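PDB 2QDE: mandelate racemase/muconate lactonizing enzyme family protein from Azoarcus sp., which is a member of the enolase superfamily, with an N-terminal capping domain, a C-terminal TIM-barrel domain and a bound barium ion. Local coordinates for residues A[83-86]-A[87-90]; A[222-225]-A[226-230]; A[281-284]-A[285-289]; A[350-354]-A[355-359]; A[371-374]-A[375-378]. One frame throughout, in Å; residues are numbered along the deposited sequence.

Contact 1: residues A[83-86]-A[87-90]; sequences PTKI and EKIV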
loop_
_atom_site.group_PDB
_atom_site.type_symbol
_atom_site.label_atom_id
_atom_site.label_comp_id
_atom_site.label_asym_id
_atom_site.label_seq_id
_atom_site.Cartn_x
_atom_site.Cartn_y
_atom_site.Cartn_z
ATOM N N PRO A 83 -7.788 -15.592 43.788
ATOM C CA PRO A 83 -8.328 -14.397 43.135
ATOM C C PRO A 83 -7.320 -13.321 42.746
ATOM O O PRO A 83 -7.617 -12.473 41.898
ATOM C CB PRO A 83 -9.370 -13.902 44.136
ATOM C CG PRO A 83 -8.767 -14.276 45.442
ATOM C CD PRO A 83 -8.244 -15.671 45.187
ATOM N N THR A 84 -6.135 -13.348 43.350
ATOM C CA THR A 84 -5.103 -12.365 43.035
ATOM C C THR A 84 -4.499 -12.587 41.644
ATOM O O THR A 84 -3.868 -11.691 41.082
ATOM C CB THR A 84 -3.928 -12.407 44.052
ATOM O OG1 THR A 84 -3.375 -13.730 44.095
ATOM C CG2 THR A 84 -4.394 -11.989 45.435
ATOM N N LYS A 85 -4.689 -13.784 41.103
ATOM C CA LYS A 85 -4.141 -14.131 39.794
ATOM C C LYS A 85 -5.053 -13.668 38.662
ATOM O O LYS A 85 -5.593 -14.473 37.902
ATOM C CB LYS A 85 -3.903 -15.642 39.733
ATOM C CG LYS A 85 -2.945 -16.116 40.819
ATOM C CD LYS A 85 -2.691 -17.607 40.758
ATOM C CE LYS A 85 -1.590 -17.992 41.726
ATOM N NZ LYS A 85 -1.225 -19.433 41.605
ATOM N N ILE A 86 -5.206 -12.351 38.563
ATOM C CA ILE A 86 -6.059 -11.746 37.549
ATOM C C ILE A 86 -5.551 -11.936 36.121
ATOM O O ILE A 86 -6.340 -12.269 35.243
ATOM C CB ILE A 86 -6.288 -10.247 37.853
ATOM C CG1 ILE A 86 -7.077 -10.114 39.167
ATOM C CG2 ILE A 86 -7.074 -9.588 36.719
ATOM C CD1 ILE A 86 -7.292 -8.681 39.628
ATOM N N GLU A 87 -4.255 -11.731 35.880
ATOM C CA GLU A 87 -3.702 -11.935 34.535
ATOM C C GLU A 87 -4.002 -13.374 34.093
ATOM O O GLU A 87 -4.475 -13.615 32.982
ATOM C CB GLU A 87 -2.177 -11.734 34.518
ATOM C CG GLU A 87 -1.671 -10.288 34.519
ATOM C CD GLU A 87 -1.490 -9.700 33.118
ATOM O OE1 GLU A 87 -1.300 -10.468 32.145
ATOM O OE2 GLU A 87 -1.515 -8.456 32.996
ATOM N N LYS A 88 -3.715 -14.325 34.977
ATOM C CA LYS A 88 -3.928 -15.737 34.683
ATOM C C LYS A 88 -5.385 -16.051 34.349
ATOM O O LYS A 88 -5.673 -16.656 33.314
ATOM C CB LYS A 88 -3.473 -16.592 35.872
ATOM C CG LYS A 88 -3.510 -18.093 35.609
ATOM C CD LYS A 88 -3.315 -18.883 36.900
ATOM C CE LYS A 88 -3.499 -20.375 36.661
ATOM N NZ LYS A 88 -3.577 -21.133 37.944
ATOM N N ILE A 89 -6.302 -15.636 35.218
ATOM C CA ILE A 89 -7.728 -15.892 35.013
ATOM C C ILE A 89 -8.295 -15.226 33.757
ATOM O O ILE A 89 -9.052 -15.847 33.006
ATOM C CB ILE A 89 -8.543 -15.442 36.251
ATOM C CG1 ILE A 89 -8.127 -16.284 37.460
ATOM C CG2 ILE A 89 -10.037 -15.592 35.984
ATOM C CD1 ILE A 89 -8.657 -15.770 38.787
ATOM N N VAL A 90 -7.938 -13.967 33.529
ATOM C CA VAL A 90 -8.412 -13.256 32.345
ATOM C C VAL A 90 -7.932 -13.997 31.103
ATOM O O VAL A 90 -8.655 -14.105 30.115
ATOM C CB VAL A 90 -7.883 -11.797 32.317
ATOM C CG1 VAL A 90 -8.235 -11.122 30.990
ATOM C CG2 VAL A 90 -8.477 -11.019 33.473
HETATM O O HOH W 1 -0.618 -20.413 38.667
HETATM O O HOH W 2 -3.191 -21.194 41.082
#
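K85 and K88 run side by side and point the same way, one turn apart at the start of helix 86-96. Followed outward, K85 first sets CB 4.0 Å from CB of K88. Its chain is extended from CG onward, and halfway along CD comes 4.1 Å from CD of K88. At the ends the ammonium groups stand apart, NZ of K85 4.7 Å from NZ of K88, and two waters accept from both, though the one that takes a 2.7 Å bond from NZ of K85 is only weakly bonded to K88. The salt bridge from K88 to E81 probably offsets part of the like charge. The O of K85 accepts from N of I89 at 3.0 Å, nearly straight at 167°. One residue on, the O of I86 receives N of V90 at 2.9 Å, while CG2 of I86 meets CG2 of V90 at 3.8 Å. That branch of V90 lies anti to the carbonyl carbon, which turns it back toward I86. I86 and V90 both lean on L278 of helix 277-290. With K85 as N-cap residue and centre of an inverse gamma turn, this is a helix N-terminus in the N-terminal domain of the enolase superfamily.

Contact 2: residues A[222-225]-A[226-230]; sequences QPLP and AWDLD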
loop_
_atom_site.group_PDB
_atom_site.type_symbol
_atom_site.label_atom_id
_atom_site.label_comp_id
_atom_site.label_asym_id
_atom_site.label_seq_id
_atom_site.Cartn_x
_atom_site.Cartn_y
_atom_site.Cartn_z
ATOM N N GLN A 222 -19.805 6.878 15.880
ATOM C CA GLN A 222 -20.149 5.665 15.136
ATOM C C GLN A 222 -21.312 5.795 14.151
ATOM O O GLN A 222 -22.393 5.232 14.371
ATOM C CB GLN A 222 -20.464 4.525 16.110
ATOM C CG GLN A 222 -20.434 3.147 15.461
ATOM C CD GLN A 222 -19.023 2.698 15.123
ATOM O OE1 GLN A 222 -18.758 2.217 14.019
ATOM N NE2 GLN A 222 -18.109 2.848 16.076
ATOM N N PRO A 223 -21.105 6.525 13.046
ATOM C CA PRO A 223 -22.178 6.683 12.065
ATOM C C PRO A 223 -22.480 5.400 11.285
ATOM O O PRO A 223 -23.636 5.128 10.955
ATOM C CB PRO A 223 -21.659 7.806 11.161
ATOM C CG PRO A 223 -20.185 7.631 11.218
ATOM C CD PRO A 223 -19.927 7.331 12.677
ATOM N N LEU A 224 -21.445 4.609 11.016
ATOM C CA LEU A 224 -21.586 3.373 10.244
ATOM C C LEU A 224 -21.444 2.111 11.100
ATOM O O LEU A 224 -20.997 2.175 12.244
ATOM C CB LEU A 224 -20.538 3.366 9.120
ATOM C CG LEU A 224 -20.548 4.609 8.221
ATOM C CD1 LEU A 224 -19.289 4.651 7.360
ATOM C CD2 LEU A 224 -21.806 4.598 7.352
ATOM N N PRO A 225 -21.825 0.943 10.551
ATOM C CA PRO A 225 -21.727 -0.322 11.292
ATOM C C PRO A 225 -20.333 -0.556 11.875
ATOM O O PRO A 225 -19.333 -0.065 11.342
ATOM C CB PRO A 225 -22.100 -1.367 10.241
ATOM C CG PRO A 225 -23.062 -0.622 9.364
ATOM C CD PRO A 225 -22.383 0.717 9.207
ATOM N N ALA A 226 -20.278 -1.309 12.968
ATOM C CA ALA A 226 -19.022 -1.615 13.652
ATOM C C ALA A 226 -17.937 -2.177 12.734
ATOM O O ALA A 226 -16.764 -1.833 12.866
ATOM C CB ALA A 226 -19.281 -2.596 14.794
ATOM N N TRP A 227 -18.330 -3.042 11.807
ATOM C CA TRP A 227 -17.378 -3.668 10.897
ATOM C C TRP A 227 -16.966 -2.829 9.682
ATOM O O TRP A 227 -15.978 -3.142 9.018
ATOM C CB TRP A 227 -17.961 -4.993 10.401
ATOM C CG TRP A 227 -19.335 -4.835 9.827
ATOM C CD1 TRP A 227 -20.522 -4.983 10.490
ATOM C CD2 TRP A 227 -19.666 -4.410 8.500
ATOM N NE1 TRP A 227 -21.571 -4.671 9.654
ATOM C CE2 TRP A 227 -21.073 -4.316 8.427
ATOM C CE3 TRP A 227 -18.908 -4.097 7.363
ATOM C CZ2 TRP A 227 -21.739 -3.920 7.263
ATOM C CZ3 TRP A 227 -19.577 -3.701 6.199
ATOM C CH2 TRP A 227 -20.975 -3.618 6.162
ATOM N N ASP A 228 -17.709 -1.770 9.389
ATOM C CA ASP A 228 -17.414 -0.951 8.216
ATOM C C ASP A 228 -16.275 0.053 8.396
ATOM O O ASP A 228 -16.489 1.261 8.299
ATOM C CB ASP A 228 -18.692 -0.225 7.771
ATOM C CG ASP A 228 -18.575 0.376 6.380
ATOM O OD1 ASP A 228 -17.646 -0.007 5.632
ATOM O OD2 ASP A 228 -19.424 1.222 6.032
ATOM N N LEU A 229 -15.063 -0.451 8.630
ATOM C CA LEU A 229 -13.907 0.424 8.821
ATOM C C LEU A 229 -13.515 1.149 7.539
ATOM O O LEU A 229 -13.098 2.310 7.585
ATOM C CB LEU A 229 -12.707 -0.363 9.370
ATOM C CG LEU A 229 -12.907 -0.983 10.761
ATOM C CD1 LEU A 229 -11.610 -1.606 11.255
ATOM C CD2 LEU A 229 -13.371 0.095 11.731
ATOM N N ASP A 230 -13.641 0.474 6.399
ATOM C CA ASP A 230 -13.313 1.111 5.123
ATOM C C ASP A 230 -14.291 2.268 4.917
ATOM O O ASP A 230 -13.901 3.348 4.480
ATOM C CB ASP A 230 -13.429 0.124 3.956
ATOM C CG ASP A 230 -12.396 -0.996 4.032
ATOM O OD1 ASP A 230 -11.200 -0.690 4.221
ATOM O OD2 ASP A 230 -12.779 -2.179 3.902
#
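This is a local turn contact, P225 against W227 and D228, in the loop that leads from barrel strand 220-221 into helix 229-236. A type I beta turn spans P225 to D228 and is closed by N of D228 on O of P225 at 3.1 Å. That donor stands well above the carbonyl plane, 61° out of it, and the N-H...O angle is a moderate 146°. The pyrrolidine of P225 lies beside the indole of W227, and CB of P225 sits over one face, 3.8 Å from the centroid of the five-membered ring, in a CH-pi contact. The nearest ring atom is NE1 of W227, 3.4 Å from that CB. W227 holds CG between its backbone N and carbonyl carbon (chi1 53°), the rotamer that folds the indole back beside the proline. Such strand-to-helix links belong to the beta-alpha units of a TIM barrel, and here D228 is the N-cap of the helix, its OD1 accepting from N of G231. The other carboxylate oxygen, OD2 of D228, passes 3.7 Å from CD1 of L224 and is bonded to N291 of a third subunit. W227 also stacks with H253 of a fourth subunit.

Contact 3: residues A[281-284]-A[285-289]; sequences QRWL and TLARL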
loop_
_atom_site.group_PDB
_atom_site.type_symbol
_atom_site.label_atom_id
_atom_site.label_comp_id
_atom_site.label_asym_id
_atom_site.label_seq_id
_atom_site.Cartn_x
_atom_site.Cartn_y
_atom_site.Cartn_z
ATOM N N GLN A 281 -7.213 -1.772 30.326
ATOM C CA GLN A 281 -5.884 -1.164 30.406
ATOM C C GLN A 281 -5.099 -1.441 29.124
ATOM O O GLN A 281 -4.379 -0.578 28.627
ATOM C CB GLN A 281 -5.113 -1.706 31.616
ATOM C CG GLN A 281 -5.714 -1.327 32.965
ATOM C CD GLN A 281 -4.899 -1.859 34.124
ATOM O OE1 GLN A 281 -4.225 -1.102 34.835
ATOM N NE2 GLN A 281 -4.942 -3.170 34.313
ATOM N N ARG A 282 -5.241 -2.653 28.594
ATOM C CA ARG A 282 -4.554 -3.015 27.358
ATOM C C ARG A 282 -5.136 -2.173 26.215
ATOM O O ARG A 282 -4.409 -1.632 25.391
ATOM C CB ARG A 282 -4.735 -4.511 27.079
ATOM C CG ARG A 282 -4.116 -5.409 28.156
ATOM C CD ARG A 282 -4.373 -6.884 27.885
ATOM N NE ARG A 282 -3.756 -7.735 28.902
ATOM C CZ ARG A 282 -4.023 -9.029 29.067
ATOM N NH1 ARG A 282 -4.902 -9.641 28.282
ATOM N NH2 ARG A 282 -3.413 -9.712 30.026
ATOM N N TRP A 283 -6.460 -2.071 26.201
ATOM C CA TRP A 283 -7.210 -1.301 25.211
ATOM C C TRP A 283 -6.696 0.147 25.202
ATOM O O TRP A 283 -6.456 0.736 24.145
ATOM C CB TRP A 283 -8.687 -1.323 25.613
ATOM C CG TRP A 283 -9.698 -0.936 24.566
ATOM C CD1 TRP A 283 -10.518 -1.783 23.880
ATOM C CD2 TRP A 283 -10.097 0.392 24.198
ATOM N NE1 TRP A 283 -11.414 -1.071 23.125
ATOM C CE2 TRP A 283 -11.180 0.267 23.299
ATOM C CE3 TRP A 283 -9.651 1.673 24.549
ATOM C CZ2 TRP A 283 -11.830 1.381 22.743
ATOM C CZ3 TRP A 283 -10.298 2.782 23.997
ATOM C CH2 TRP A 283 -11.374 2.627 23.106
ATOM N N LEU A 284 -6.523 0.702 26.399
ATOM C CA LEU A 284 -6.055 2.072 26.563
ATOM C C LEU A 284 -4.582 2.235 26.186
ATOM O O LEU A 284 -4.105 3.350 25.976
ATOM C CB LEU A 284 -6.318 2.542 28.002
ATOM C CG LEU A 284 -7.808 2.767 28.314
ATOM C CD1 LEU A 284 -8.004 3.125 29.778
ATOM C CD2 LEU A 284 -8.360 3.871 27.419
ATOM N N THR A 285 -3.861 1.125 26.107
ATOM C CA THR A 285 -2.459 1.173 25.700
ATOM C C THR A 285 -2.443 1.458 24.201
ATOM O O THR A 285 -1.661 2.273 23.711
ATOM C CB THR A 285 -1.750 -0.164 25.966
ATOM O OG1 THR A 285 -1.659 -0.371 27.377
ATOM C CG2 THR A 285 -0.346 -0.163 25.365
ATOM N N LEU A 286 -3.322 0.776 23.473
ATOM C CA LEU A 286 -3.415 0.989 22.035
ATOM C C LEU A 286 -3.931 2.401 21.761
ATOM O O LEU A 286 -3.489 3.053 20.817
ATOM C CB LEU A 286 -4.344 -0.053 21.401
ATOM C CG LEU A 286 -3.669 -1.310 20.841
ATOM C CD1 LEU A 286 -2.727 -1.941 21.867
ATOM C CD2 LEU A 286 -4.743 -2.298 20.430
ATOM N N ALA A 287 -4.858 2.874 22.593
ATOM C CA ALA A 287 -5.418 4.221 22.438
ATOM C C ALA A 287 -4.311 5.261 22.605
ATOM O O ALA A 287 -4.260 6.253 21.877
ATOM C CB ALA A 287 -6.519 4.462 23.469
ATOM N N ARG A 288 -3.434 5.023 23.577
ATOM C CA ARG A 288 -2.309 5.912 23.855
ATOM C C ARG A 288 -1.356 5.947 22.662
ATOM O O ARG A 288 -0.887 7.007 22.257
ATOM C CB ARG A 288 -1.562 5.429 25.101
ATOM C CG ARG A 288 -0.181 6.032 25.294
ATOM C CD ARG A 288 0.576 5.306 26.394
ATOM N NE ARG A 288 0.041 5.590 27.723
ATOM C CZ ARG A 288 0.222 6.739 28.371
ATOM N NH1 ARG A 288 0.930 7.715 27.815
ATOM N NH2 ARG A 288 -0.302 6.915 29.577
ATOM N N LEU A 289 -1.081 4.773 22.108
ATOM C CA LEU A 289 -0.195 4.647 20.958
ATOM C C LEU A 289 -0.768 5.410 19.762
ATOM O O LEU A 289 -0.021 5.955 18.942
ATOM C CB LEU A 289 -0.024 3.167 20.598
ATOM C CG LEU A 289 0.734 2.845 19.308
ATOM C CD1 LEU A 289 2.191 3.261 19.441
ATOM C CD2 LEU A 289 0.624 1.355 19.023
HETATM O O HOH W 3 -2.148 3.732 28.089
#
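W283 and A287 meet one turn apart on helix 277-290, one of the outer helices of the TIM barrel. The indole reaches A287 through its six-membered ring, CZ3 of W283 lying 4.2 Å from CB of A287 in an oblique approach. CG of W283 stands anti to the backbone N (chi1 -163°), which carries the ring along the helix flank that rests on strands 266-269 and 294-296; at its other end NE1 is bonded to the O of A249. L284 shares this flank, its CD2 more loosely placed 4.4 Å from CB of A287. T285 turns back on the preceding turn of the helix: OG1 lies 3.0 Å from O of Q281, the hydroxyl sitting beside the backbone N. O of R282 takes two N-H groups, T285 N at 2.9 Å from well above the carbonyl plane and L286 N at 3.3 Å from nearer that plane. R282 forms a salt bridge with E87, and R282 and T285 each pack on the other's counterpart in a second subunit. R288 pairs with D317, while its NE donates to a water at 2.9 Å that in turn gives a weak bond to O of L284.

Contact 4: residues A[350-354]-A[355-359]; sequences PRFEG and GYLYP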
loop_
_atom_site.group_PDB
_atom_site.type_symbol
_atom_site.label_atom_id
_atom_site.label_comp_id
_atom_site.label_asym_id
_atom_site.label_seq_id
_atom_site.Cartn_x
_atom_site.Cartn_y
_atom_site.Cartn_z
ATOM N N PRO A 350 -21.200 6.249 44.277
ATOM C CA PRO A 350 -20.071 7.169 44.094
ATOM C C PRO A 350 -20.593 8.596 43.934
ATOM O O PRO A 350 -21.660 8.817 43.350
ATOM C CB PRO A 350 -19.407 6.641 42.828
ATOM C CG PRO A 350 -19.619 5.163 42.952
ATOM C CD PRO A 350 -21.064 5.068 43.404
ATOM N N ARG A 351 -19.837 9.561 44.445
ATOM C CA ARG A 351 -20.244 10.957 44.392
ATOM C C ARG A 351 -20.234 11.628 43.015
ATOM O O ARG A 351 -19.198 11.741 42.362
ATOM C CB ARG A 351 -19.391 11.776 45.367
ATOM C CG ARG A 351 -19.736 13.255 45.408
ATOM C CD ARG A 351 -19.428 13.847 46.773
ATOM N NE ARG A 351 -18.011 14.137 46.990
ATOM C CZ ARG A 351 -17.430 15.297 46.682
ATOM N NH1 ARG A 351 -18.144 16.277 46.138
ATOM N NH2 ARG A 351 -16.141 15.490 46.939
ATOM N N PHE A 352 -21.415 12.071 42.595
ATOM C CA PHE A 352 -21.601 12.781 41.335
ATOM C C PHE A 352 -22.033 14.167 41.793
ATOM O O PHE A 352 -23.138 14.331 42.320
ATOM C CB PHE A 352 -22.728 12.156 40.517
ATOM C CG PHE A 352 -22.368 10.851 39.872
ATOM C CD1 PHE A 352 -21.745 10.825 38.626
ATOM C CD2 PHE A 352 -22.680 9.646 40.496
ATOM C CE1 PHE A 352 -21.437 9.612 38.008
ATOM C CE2 PHE A 352 -22.377 8.428 39.894
ATOM C CZ PHE A 352 -21.757 8.410 38.643
ATOM N N GLU A 353 -21.175 15.161 41.597
ATOM C CA GLU A 353 -21.494 16.513 42.026
ATOM C C GLU A 353 -20.844 17.580 41.144
ATOM O O GLU A 353 -19.670 17.471 40.790
ATOM C CB GLU A 353 -21.038 16.698 43.475
ATOM C CG GLU A 353 -21.535 17.977 44.131
ATOM C CD GLU A 353 -20.843 18.244 45.453
ATOM O OE1 GLU A 353 -20.664 17.283 46.235
ATOM O OE2 GLU A 353 -20.478 19.412 45.713
ATOM N N GLY A 354 -21.617 18.607 40.798
ATOM C CA GLY A 354 -21.107 19.685 39.969
ATOM C C GLY A 354 -20.573 19.241 38.619
ATOM O O GLY A 354 -19.691 19.892 38.058
ATOM N N GLY A 355 -21.107 18.142 38.089
ATOM C CA GLY A 355 -20.650 17.650 36.800
ATOM C C GLY A 355 -19.350 16.869 36.890
ATOM O O GLY A 355 -18.641 16.716 35.893
ATOM N N TYR A 356 -19.042 16.370 38.084
ATOM C CA TYR A 356 -17.829 15.587 38.313
ATOM C C TYR A 356 -18.139 14.272 39.022
ATOM O O TYR A 356 -19.105 14.179 39.774
ATOM C CB TYR A 356 -16.842 16.369 39.183
ATOM C CG TYR A 356 -16.053 17.443 38.471
ATOM C CD1 TYR A 356 -14.887 17.132 37.772
ATOM C CD2 TYR A 356 -16.446 18.780 38.537
ATOM C CE1 TYR A 356 -14.116 18.138 37.156
ATOM C CE2 TYR A 356 -15.690 19.791 37.930
ATOM C CZ TYR A 356 -14.527 19.461 37.241
ATOM O OH TYR A 356 -13.779 20.459 36.641
ATOM N N LEU A 357 -17.307 13.264 38.778
ATOM C CA LEU A 357 -17.442 11.959 39.419
ATOM C C LEU A 357 -16.216 11.729 40.298
ATOM O O LEU A 357 -15.082 11.902 39.854
ATOM C CB LEU A 357 -17.539 10.839 38.375
ATOM C CG LEU A 357 -17.214 9.401 38.821
ATOM C CD1 LEU A 357 -18.112 8.977 39.981
ATOM C CD2 LEU A 357 -17.387 8.443 37.642
ATOM N N TYR A 358 -16.451 11.352 41.550
ATOM C CA TYR A 358 -15.372 11.086 42.496
ATOM C C TYR A 358 -15.394 9.610 42.845
ATOM O O TYR A 358 -16.437 9.077 43.217
ATOM C CB TYR A 358 -15.566 11.872 43.793
ATOM C CG TYR A 358 -15.554 13.368 43.647
ATOM C CD1 TYR A 358 -14.423 14.114 43.986
ATOM C CD2 TYR A 358 -16.684 14.050 43.190
ATOM C CE1 TYR A 358 -14.422 15.511 43.874
ATOM C CE2 TYR A 358 -16.693 15.433 43.073
ATOM C CZ TYR A 358 -15.564 16.158 43.413
ATOM O OH TYR A 358 -15.591 17.527 43.273
ATOM N N PRO A 359 -14.244 8.931 42.749
ATOM C CA PRO A 359 -14.221 7.504 43.080
ATOM C C PRO A 359 -14.291 7.298 44.597
ATOM O O PRO A 359 -13.699 8.064 45.357
ATOM C CB PRO A 359 -12.884 7.050 42.511
ATOM C CG PRO A 359 -12.015 8.244 42.761
ATOM C CD PRO A 359 -12.909 9.396 42.328
HETATM O O HOH W 4 -17.358 9.077 45.774
HETATM O O HOH W 5 -17.649 18.569 42.593
#
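The guanidinium of R351 lies flat on the ring of Y358, the planes 17° apart and the centres 3.7 Å from each other. NH2 of R351 stands over the middle of the ring, while CE2 of Y358 faces the guanidinium nearer its rim: a stacked cation-pi pair on the face of a beta hairpin (strands 351-353 and 356-358) that carries R351, E353, Y356 and Y358. The edge of the Y358 ring is taken up too, by O of R351 lying in its plane. R351 gets there with CG anti to the backbone N and a bend at chi3 (79°), which lays the flat group back across the neighbouring strand. Its NH1 also makes a 2.7 Å salt bridge to OE1 of E353, tilted from the guanidinium plane and meeting the carboxylate from above, so stack and charge pair together limit the group's rotation.

The other face of the hairpin is apolar. CD1 of L357 sits over one face of the F352 ring, 4.1 Å from its centroid, and also touches CB of P350 at 3.9 Å. These residues pack toward strand 135-140 and helix 303-315, joining the hairpin to the barrel.

A type I' turn through G354 and G355 links the strands; both glycines have positive phi, as its two central positions require. E353 and Y356 form the antiparallel hydrogen-bonded pair that closes the turn, N of E353 to O of Y356 at 2.9 Å. The hydroxyl of Y358 bonds to R134; a water donates to O of E353 at 2.9 Å.

Contact 5: residues A[371-374]-A[375-378]; sequences EDLV and RRLV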
loop_
_atom_site.group_PDB
_atom_site.type_symbol
_atom_site.label_atom_id
_atom_site.label_comp_id
_atom_site.label_asym_id
_atom_site.label_seq_id
_atom_site.Cartn_x
_atom_site.Cartn_y
_atom_site.Cartn_z
ATOM N N GLU A 371 -28.511 -5.321 50.587
ATOM C CA GLU A 371 -28.951 -6.698 50.360
ATOM C C GLU A 371 -30.454 -6.921 50.188
ATOM O O GLU A 371 -30.876 -7.648 49.282
ATOM C CB GLU A 371 -28.443 -7.611 51.481
ATOM C CG GLU A 371 -26.926 -7.694 51.614
ATOM C CD GLU A 371 -26.235 -8.237 50.372
ATOM O OE1 GLU A 371 -26.857 -9.023 49.617
ATOM O OE2 GLU A 371 -25.048 -7.889 50.161
ATOM N N ASP A 372 -31.272 -6.322 51.048
ATOM C CA ASP A 372 -32.702 -6.529 50.908
ATOM C C ASP A 372 -33.260 -5.899 49.631
ATOM O O ASP A 372 -34.177 -6.450 49.020
ATOM C CB ASP A 372 -33.454 -6.056 52.168
ATOM C CG ASP A 372 -32.898 -4.784 52.753
ATOM O OD1 ASP A 372 -33.180 -3.708 52.180
ATOM O OD2 ASP A 372 -32.186 -4.853 53.796
ATOM N N LEU A 373 -32.698 -4.770 49.206
ATOM C CA LEU A 373 -33.159 -4.134 47.973
ATOM C C LEU A 373 -32.801 -5.053 46.810
ATOM O O LEU A 373 -33.566 -5.196 45.852
ATOM C CB LEU A 373 -32.494 -2.765 47.780
ATOM C CG LEU A 373 -32.761 -2.043 46.455
ATOM C CD1 LEU A 373 -34.253 -1.855 46.239
ATOM C CD2 LEU A 373 -32.050 -0.694 46.465
ATOM N N VAL A 374 -31.636 -5.683 46.899
ATOM C CA VAL A 374 -31.206 -6.597 45.854
ATOM C C VAL A 374 -32.251 -7.701 45.715
ATOM O O VAL A 374 -32.683 -8.029 44.609
ATOM C CB VAL A 374 -29.845 -7.222 46.180
ATOM C CG1 VAL A 374 -29.600 -8.435 45.297
ATOM C CG2 VAL A 374 -28.747 -6.190 45.966
ATOM N N ARG A 375 -32.658 -8.276 46.842
ATOM C CA ARG A 375 -33.667 -9.326 46.808
ATOM C C ARG A 375 -34.958 -8.815 46.177
ATOM O O ARG A 375 -35.593 -9.532 45.413
ATOM C CB ARG A 375 -33.951 -9.859 48.215
ATOM C CG ARG A 375 -32.931 -10.865 48.701
ATOM C CD ARG A 375 -33.375 -11.494 50.009
ATOM N NE ARG A 375 -33.215 -10.576 51.136
ATOM C CZ ARG A 375 -32.049 -10.301 51.721
ATOM N NH1 ARG A 375 -30.933 -10.871 51.289
ATOM N NH2 ARG A 375 -31.999 -9.452 52.741
ATOM N N ARG A 376 -35.334 -7.574 46.480
ATOM C CA ARG A 376 -36.552 -7.005 45.916
ATOM C C ARG A 376 -36.472 -6.781 44.407
ATOM O O ARG A 376 -37.499 -6.772 43.726
ATOM C CB ARG A 376 -36.905 -5.676 46.606
ATOM C CG ARG A 376 -37.478 -5.828 48.008
ATOM C CD ARG A 376 -38.106 -4.532 48.510
ATOM N NE ARG A 376 -37.120 -3.529 48.903
ATOM C CZ ARG A 376 -36.393 -3.598 50.015
ATOM N NH1 ARG A 376 -36.541 -4.628 50.852
ATOM N NH2 ARG A 376 -35.512 -2.642 50.293
ATOM N N LEU A 377 -35.262 -6.616 43.879
ATOM C CA LEU A 377 -35.105 -6.367 42.446
ATOM C C LEU A 377 -34.840 -7.598 41.579
ATOM O O LEU A 377 -34.686 -7.471 40.366
ATOM C CB LEU A 377 -34.001 -5.330 42.198
ATOM C CG LEU A 377 -34.190 -3.918 42.783
ATOM C CD1 LEU A 377 -33.069 -3.016 42.281
ATOM C CD2 LEU A 377 -35.532 -3.332 42.376
ATOM N N VAL A 378 -34.784 -8.782 42.183
ATOM C CA VAL A 378 -34.551 -9.993 41.403
ATOM C C VAL A 378 -35.610 -10.088 40.300
ATOM O O VAL A 378 -36.797 -9.898 40.546
ATOM C CB VAL A 378 -34.596 -11.250 42.300
ATOM C CG1 VAL A 378 -34.395 -12.517 41.462
ATOM C CG2 VAL A 378 -33.516 -11.146 43.368
#
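The O of D372 receives N of R376 at 3.0 Å, and the guanidinium of the same arginine lies over it, NH1 of R376 coming within 3.5 Å of that oxygen. The backbone bond is an i to i+4 link of helix 371-377; the second approach is over a flat face, toward its rim. R376 bends at chi3 (-75°), bringing NH2 alongside the aspartate for a salt bridge, 3.2 Å to OD1 of D372. The donor arrives on the anti side of the carboxylate, close to its plane, and the two flat groups are turned 25° against each other. D372 holds its CG between the backbone N and the carbonyl carbon (chi1 39°) and thus faces the same way as the arginine.

R375 is bent back similarly one residue earlier. Its guanidinium lays the middle of one face over O of E371, CZ of R375 3.8 Å from that oxygen, while OE1 of E371 forms a salt bridge with K37. Both arginines also touch a crystal neighbour, which may influence their pose. The buried flank is apolar: CD1 of L373 crosses to CG of L377 at 4.0 Å, and N of L377 bonds to O of L373 at 3.0 Å. This flank rests on I345, and L377 and V378 pack against strand 5-15 of the N-terminal antiparallel sheet, so the short helix meets the first strand.

How the contacts relate
Following the chain from its N terminus, contact 1 opens helix 86-96 in the N-terminal domain. Contact 2 turns the chain from a barrel strand into helix 229-236, contact 3 lies within helix 277-290, contact 4 is the hairpin added to the barrel sheet beside strand 135-140, and contact 5 is the helix that follows it. All five are local and in series; none nests in or crosses another. Contacts 1 and 3 touch each other, through the salt bridge of E87 with R282, which ties the two domains together beside a second subunit. Contacts 2 and 4 lie on opposite sides of the chain's centre, with centres about 33 Å apart. Contact 5 brings the chain back to the N-terminal sheet.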